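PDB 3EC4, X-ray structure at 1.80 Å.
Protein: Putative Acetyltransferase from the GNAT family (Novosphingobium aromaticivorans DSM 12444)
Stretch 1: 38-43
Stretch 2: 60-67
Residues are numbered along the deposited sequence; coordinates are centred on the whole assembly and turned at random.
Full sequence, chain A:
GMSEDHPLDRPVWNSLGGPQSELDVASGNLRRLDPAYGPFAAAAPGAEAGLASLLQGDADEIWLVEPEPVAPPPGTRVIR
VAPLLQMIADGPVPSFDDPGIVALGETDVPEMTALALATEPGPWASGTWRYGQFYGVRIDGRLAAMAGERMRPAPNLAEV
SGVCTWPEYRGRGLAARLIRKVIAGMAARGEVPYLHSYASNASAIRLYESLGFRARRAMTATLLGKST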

# COMPACT_ATOMS: atom_id res chain seq x y z
N GLY A 38 8.90 3.63 -1.72
CA GLY A 38 8.33 2.52 -2.46
C GLY A 38 8.53 2.65 -3.95
O GLY A 38 9.14 3.62 -4.41
N PRO A 39 8.06 1.65 -4.71
CA PRO A 39 8.37 1.57 -6.13
C PRO A 39 7.33 2.18 -7.11
O PRO A 39 7.39 1.92 -8.33
CB PRO A 39 8.43 0.07 -6.34
CG PRO A 39 7.29 -0.40 -5.48
CD PRO A 39 7.33 0.46 -4.25
N PHE A 40 6.42 2.99 -6.60
CA PHE A 40 5.20 3.32 -7.34
C PHE A 40 5.44 4.52 -8.27
O PHE A 40 6.19 5.43 -7.94
CB PHE A 40 4.04 3.61 -6.41
CG PHE A 40 3.57 2.40 -5.66
CD1 PHE A 40 2.85 1.43 -6.32
CD2 PHE A 40 3.94 2.20 -4.34
CE1 PHE A 40 2.45 0.31 -5.67
CE2 PHE A 40 3.56 1.05 -3.69
CZ PHE A 40 2.82 0.11 -4.35
N ALA A 41 4.77 4.49 -9.42
CA ALA A 41 4.84 5.62 -10.39
C ALA A 41 3.56 5.70 -11.19
O ALA A 41 2.77 4.76 -11.20
CB ALA A 41 6.08 5.50 -11.34
N ALA A 42 3.35 6.83 -11.85
CA ALA A 42 2.17 7.05 -12.67
C ALA A 42 2.49 8.12 -13.71
O ALA A 42 3.35 9.00 -13.50
CB ALA A 42 0.97 7.49 -11.79
N ALA A 43 1.79 8.04 -14.83
CA ALA A 43 1.94 9.00 -15.94
C ALA A 43 0.62 9.73 -16.24
O ALA A 43 -0.48 9.18 -16.06
CB ALA A 43 2.44 8.27 -17.21
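Stretch 2 (60-67) DEIWLVEP

Two extended segments can be neighbours with little shared backbone pairing, side chains and water making further contacts where they diverge. The contact between residues 38-43 and 60-67 of this putative acetyltransferase illustrates the point. Residues 62-66 are in strand conformation, with phi between -140° and -102° and psi between 105° and 169°, and they run in the same general sense as strand 41-43. The two axes are nevertheless splayed by 62°, with a closest approach of 6.0 Å, so the backbones meet in a single bridge, Phe 40 with Trp 63, whose CA atoms lie 4.7 Å apart.

Trp 63, which covers the most surface, supplies both hydrogen bonds. Trp 63 N donates to Pro 39 O at 2.9 Å, and Trp 63 O accepts from Ala 41 N, also at 2.9 Å, so that one residue is clasped by the two that flank Phe 40. Trp 63 O also receives a CA-H...O contact from Phe 40 CA at 3.1 Å. The CA-to-CB bonds of Trp 63 and Pro 39 each point toward the other stretch, and Pro 39 CG meets the edge of the indole at Trp 63 CD1, 3.5 Å away. The CA-to-CB bond of Phe 40 points away overall, but the ring end comes nearer, with Phe 40 CD1 3.7 Å from Trp 63 CB and Phe 40 CE1 3.8 Å from Val 65 CG2.

Ala 41 packs to both sides of Trp 63 in sequence: Ala 41 CB lies 4.0 Å from Ile 62 CD1, and Ala 41 O is 3.5 Å from Leu 64 CD2. Beyond the bridge, water replaces direct pairing. The O of water 1 lies 2.7 Å from Ala 41 O and accepts from Val 65 N at 2.9 Å; the O of water 2 accepts from Ala 43 N at 3.0 Å and donates to Glu 66 OE2 at 2.8 Å, extending the connection across the widening gap.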

# COMPACT_ATOMS: atom_id res chain seq x y z
N ASP A 60 16.07 -1.88 -12.71
CA ASP A 60 15.05 -0.99 -12.18
C ASP A 60 13.64 -1.47 -12.53
O ASP A 60 13.42 -2.12 -13.55
CB ASP A 60 15.29 0.43 -12.69
CG ASP A 60 16.59 0.99 -12.17
OD1 ASP A 60 17.20 0.30 -11.31
OD2 ASP A 60 17.03 2.08 -12.63
N GLU A 61 12.71 -1.21 -11.64
CA GLU A 61 11.31 -1.52 -11.93
C GLU A 61 10.39 -0.51 -11.28
O GLU A 61 10.79 0.17 -10.34
CB GLU A 61 10.99 -2.94 -11.50
CG GLU A 61 11.19 -3.20 -10.04
CD GLU A 61 11.11 -4.67 -9.64
OE1 GLU A 61 11.41 -5.58 -10.50
OE2 GLU A 61 10.72 -4.89 -8.46
N ILE A 62 9.18 -0.40 -11.79
CA ILE A 62 8.18 0.47 -11.20
C ILE A 62 6.83 -0.25 -11.17
O ILE A 62 6.47 -1.01 -12.10
CB ILE A 62 8.04 1.83 -11.94
CG1 ILE A 62 7.84 1.64 -13.46
CG2 ILE A 62 9.24 2.77 -11.64
CD1 ILE A 62 7.42 2.94 -14.17
N TRP A 63 6.09 -0.01 -10.10
CA TRP A 63 4.75 -0.50 -9.97
C TRP A 63 3.79 0.63 -10.24
O TRP A 63 3.93 1.74 -9.68
CB TRP A 63 4.43 -1.02 -8.57
CG TRP A 63 4.87 -2.41 -8.30
CD1 TRP A 63 5.99 -2.78 -7.63
CD2 TRP A 63 4.19 -3.60 -8.66
NE1 TRP A 63 6.05 -4.15 -7.54
CE2 TRP A 63 4.96 -4.68 -8.16
CE3 TRP A 63 3.02 -3.88 -9.37
CZ2 TRP A 63 4.60 -6.01 -8.36
CZ3 TRP A 63 2.67 -5.22 -9.56
CH2 TRP A 63 3.46 -6.25 -9.05
N LEU A 64 2.78 0.30 -11.04
CA LEU A 64 1.65 1.16 -11.36
C LEU A 64 0.34 0.53 -10.87
O LEU A 64 0.17 -0.68 -10.93
CB LEU A 64 1.59 1.43 -12.86
CG LEU A 64 2.88 1.95 -13.49
CD1 LEU A 64 3.49 0.85 -14.32
CD2 LEU A 64 2.62 3.22 -14.32
N VAL A 65 -0.54 1.37 -10.37
CA VAL A 65 -1.86 0.95 -9.82
C VAL A 65 -2.89 1.80 -10.56
O VAL A 65 -2.96 3.02 -10.34
CB VAL A 65 -1.96 1.09 -8.28
CG1 VAL A 65 -3.32 0.58 -7.82
CG2 VAL A 65 -0.82 0.29 -7.61
N GLU A 66 -3.59 1.17 -11.49
CA GLU A 66 -4.51 1.83 -12.41
C GLU A 66 -5.74 0.99 -12.61
O GLU A 66 -5.74 -0.16 -12.21
CB GLU A 66 -3.83 2.12 -13.73
CG GLU A 66 -2.53 2.92 -13.60
CD GLU A 66 -2.73 4.41 -13.27
OE1 GLU A 66 -3.86 4.91 -13.41
OE2 GLU A 66 -1.74 5.10 -12.89
N PRO A 67 -6.79 1.54 -13.23
CA PRO A 67 -7.94 0.65 -13.46
C PRO A 67 -7.61 -0.57 -14.39
O PRO A 67 -8.00 -1.68 -14.07
CB PRO A 67 -9.00 1.60 -14.06
CG PRO A 67 -8.67 2.95 -13.50
CD PRO A 67 -7.11 2.95 -13.55
O HOH W 1 0.17 4.15 -11.05
O HOH W 2 0.16 5.53 -14.96